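Local coordinates for putative redox protein (Lactobacillus casei, PDB 2QL8) that belongs to the OsmC/Ohr family and is probably a redox protein that acts in reducing peroxides, working as an intertwined two-fold dimer, at the interface of chains A and B. Coordinates in Å, arbitrary orientation; residue numbers count along the deposited sequence, not the author numbering. Chains: chain A/B, Putative redox protein.

The interface of chains A and B. Residues chain A 50, 53-54, 57-58, 79-81; chain B 15-18, 26-28, 51.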
# COMPACT_ATOMS: atom_id res chain seq x y z
N GLN A 50 -1.30 3.49 7.48
CA GLN A 50 -1.66 2.21 8.06
C GLN A 50 -1.90 1.14 6.97
O GLN A 50 -1.45 -0.01 7.07
CB GLN A 50 -2.89 2.31 8.95
CG GLN A 50 -2.64 3.06 10.27
CD GLN A 50 -3.85 3.10 11.18
OE1 GLN A 50 -4.92 2.59 10.84
NE2 GLN A 50 -3.68 3.73 12.37
N GLY A 53 1.29 -0.01 5.43
CA GLY A 53 1.95 -0.91 6.35
C GLY A 53 1.32 -2.31 6.40
O GLY A 53 2.02 -3.33 6.44
N LEU A 54 -0.00 -2.36 6.41
CA LEU A 54 -0.72 -3.63 6.36
C LEU A 54 -0.42 -4.38 5.06
O LEU A 54 -0.22 -5.60 5.07
CB LEU A 54 -2.24 -3.43 6.54
CG LEU A 54 -2.74 -2.94 7.92
CD1 LEU A 54 -4.20 -2.42 7.86
CD2 LEU A 54 -2.57 -4.05 8.99
N SER A 57 3.59 -5.43 5.21
CA SER A 57 3.82 -6.47 6.23
C SER A 57 3.25 -7.81 5.76
O SER A 57 3.89 -8.87 5.92
CB SER A 57 3.26 -6.04 7.61
OG SER A 57 1.83 -5.90 7.61
N THR A 58 2.04 -7.79 5.18
CA THR A 58 1.39 -9.01 4.70
C THR A 58 2.15 -9.62 3.54
O THR A 58 2.33 -10.85 3.48
CB THR A 58 -0.10 -8.75 4.37
OG1 THR A 58 -0.75 -8.29 5.56
CG2 THR A 58 -0.80 -9.99 3.84
N VAL A 79 6.66 -10.02 10.54
CA VAL A 79 7.09 -8.75 9.93
C VAL A 79 6.33 -7.60 10.61
O VAL A 79 5.11 -7.68 10.78
CB VAL A 79 6.84 -8.74 8.39
CG1 VAL A 79 7.28 -7.41 7.77
CG2 VAL A 79 7.55 -9.95 7.73
N ARG A 80 7.06 -6.54 10.92
CA ARG A 80 6.50 -5.29 11.41
C ARG A 80 6.95 -4.18 10.48
O ARG A 80 8.13 -4.08 10.15
CB ARG A 80 7.03 -5.01 12.83
CG ARG A 80 6.53 -3.66 13.33
CD ARG A 80 6.75 -3.55 14.84
NE ARG A 80 8.15 -3.48 15.19
CZ ARG A 80 8.57 -3.21 16.43
NH1 ARG A 80 7.66 -3.02 17.38
NH2 ARG A 80 9.87 -3.15 16.73
N VAL A 81 6.02 -3.32 10.05
CA VAL A 81 6.35 -2.22 9.19
C VAL A 81 5.93 -0.94 9.90
O VAL A 81 4.77 -0.80 10.30
CB VAL A 81 5.64 -2.34 7.79
CG1 VAL A 81 5.82 -1.07 6.96
CG2 VAL A 81 6.14 -3.61 7.05
N THR B 15 2.42 1.68 12.97
CA THR B 15 3.04 0.38 12.73
C THR B 15 2.00 -0.68 12.42
O THR B 15 0.87 -0.64 12.92
CB THR B 15 3.90 -0.07 13.94
OG1 THR B 15 3.04 -0.61 14.94
CG2 THR B 15 4.71 1.07 14.51
N ALA B 16 2.37 -1.60 11.52
CA ALA B 16 1.52 -2.69 11.09
C ALA B 16 2.32 -3.98 11.28
O ALA B 16 3.52 -4.01 11.01
CB ALA B 16 1.15 -2.56 9.62
N ILE B 17 1.63 -5.01 11.71
CA ILE B 17 2.25 -6.32 11.93
C ILE B 17 1.50 -7.43 11.19
O ILE B 17 0.26 -7.45 11.12
CB ILE B 17 2.28 -6.67 13.45
CG1 ILE B 17 3.24 -5.72 14.16
CG2 ILE B 17 2.76 -8.10 13.67
CD1 ILE B 17 3.14 -5.74 15.67
N ASN B 18 2.26 -8.35 10.62
CA ASN B 18 1.72 -9.62 10.17
C ASN B 18 2.63 -10.72 10.68
O ASN B 18 3.79 -10.82 10.27
CB ASN B 18 1.51 -9.71 8.65
CG ASN B 18 0.65 -10.91 8.24
OD1 ASN B 18 0.79 -12.00 8.83
ND2 ASN B 18 -0.24 -10.72 7.26
N ALA B 26 -3.57 -9.30 9.54
CA ALA B 26 -2.60 -8.23 9.72
C ALA B 26 -3.27 -7.21 10.61
O ALA B 26 -4.48 -7.06 10.56
CB ALA B 26 -2.13 -7.58 8.37
N TYR B 27 -2.49 -6.49 11.39
CA TYR B 27 -3.10 -5.52 12.29
C TYR B 27 -2.22 -4.33 12.64
O TYR B 27 -0.98 -4.40 12.63
CB TYR B 27 -3.58 -6.22 13.58
CG TYR B 27 -2.45 -6.75 14.43
CD1 TYR B 27 -1.88 -8.00 14.16
CD2 TYR B 27 -1.97 -6.02 15.51
CE1 TYR B 27 -0.80 -8.51 14.97
CE2 TYR B 27 -0.91 -6.52 16.31
CZ TYR B 27 -0.34 -7.73 16.02
OH TYR B 27 0.69 -8.17 16.87
N ILE B 28 -2.91 -3.23 12.99
CA ILE B 28 -2.31 -2.06 13.59
C ILE B 28 -2.51 -2.22 15.09
O ILE B 28 -3.64 -2.35 15.54
CB ILE B 28 -3.04 -0.77 13.14
CG1 ILE B 28 -3.14 -0.70 11.59
CG2 ILE B 28 -2.40 0.48 13.76
CD1 ILE B 28 -1.77 -0.66 10.90
N LEU B 51 -5.01 -4.08 -0.11
CA LEU B 51 -4.57 -3.11 0.90
C LEU B 51 -3.79 -1.94 0.26
O LEU B 51 -3.97 -0.78 0.65
CB LEU B 51 -3.79 -3.81 2.00
CG LEU B 51 -4.62 -4.74 2.91
CD1 LEU B 51 -3.71 -5.75 3.67
CD2 LEU B 51 -5.45 -3.87 3.90
O HOH W 1 4.57 -1.99 17.15
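An antiparallel beta bridge between chains, backed by a helix, forms this part of the OsmC-type dimer interface. Strand 12-18 of chain B pairs with the start of strand 77-88 of chain A, and helix 48-70 of chain A packs on one face of the pair and runs nearly along the strand. Main-chain bonds run both ways. A:Val81 N donates to B:Ala16 O at 2.8 Å, nearly along the C=O axis. B:Asn18 N meets A:Val79 O at 2.9 Å in the same way. A:Val79 N returns a bond to B:Asn18 O from above the carbonyl plane. B:Ala16 CB points at the helix and rests on A:Gly53 CA at 3.7 Å.

B:Asn18 turns its CG anti to the backbone N (chi1 -167°) and reaches the helix with its amide. ND2 gives an N-H to A:Thr58 OG1 at 3.0 Å, almost straight and within the amide plane. The same hydroxyl donates to A:Leu54 O, one turn earlier, at 2.8 Å. This second bond probably fixes its rotation. An alanine at A:Thr58 would remove the hydroxyl and would probably leave the B:Asn18 amide less firmly held.

A:Leu54 sends CD2 against B:Ala26 CB at 3.6 Å, while its CG touches B:Ile28 CD1, the two side chains crossing at about a right angle. A:Gln50, extended beyond CG, crosses B:Ile28 with its aliphatic part, A:Gln50 CB lying 3.7 Å from B:Ile28 CD1. On the other side of the sheet, A:Arg80 and B:Ile17 run alongside each other. A water links A:Arg80 NH1 to B:Thr15 OG1. The patch and its two-fold twin join strand to strand and strand to helix, and so probably help hold the dimer together.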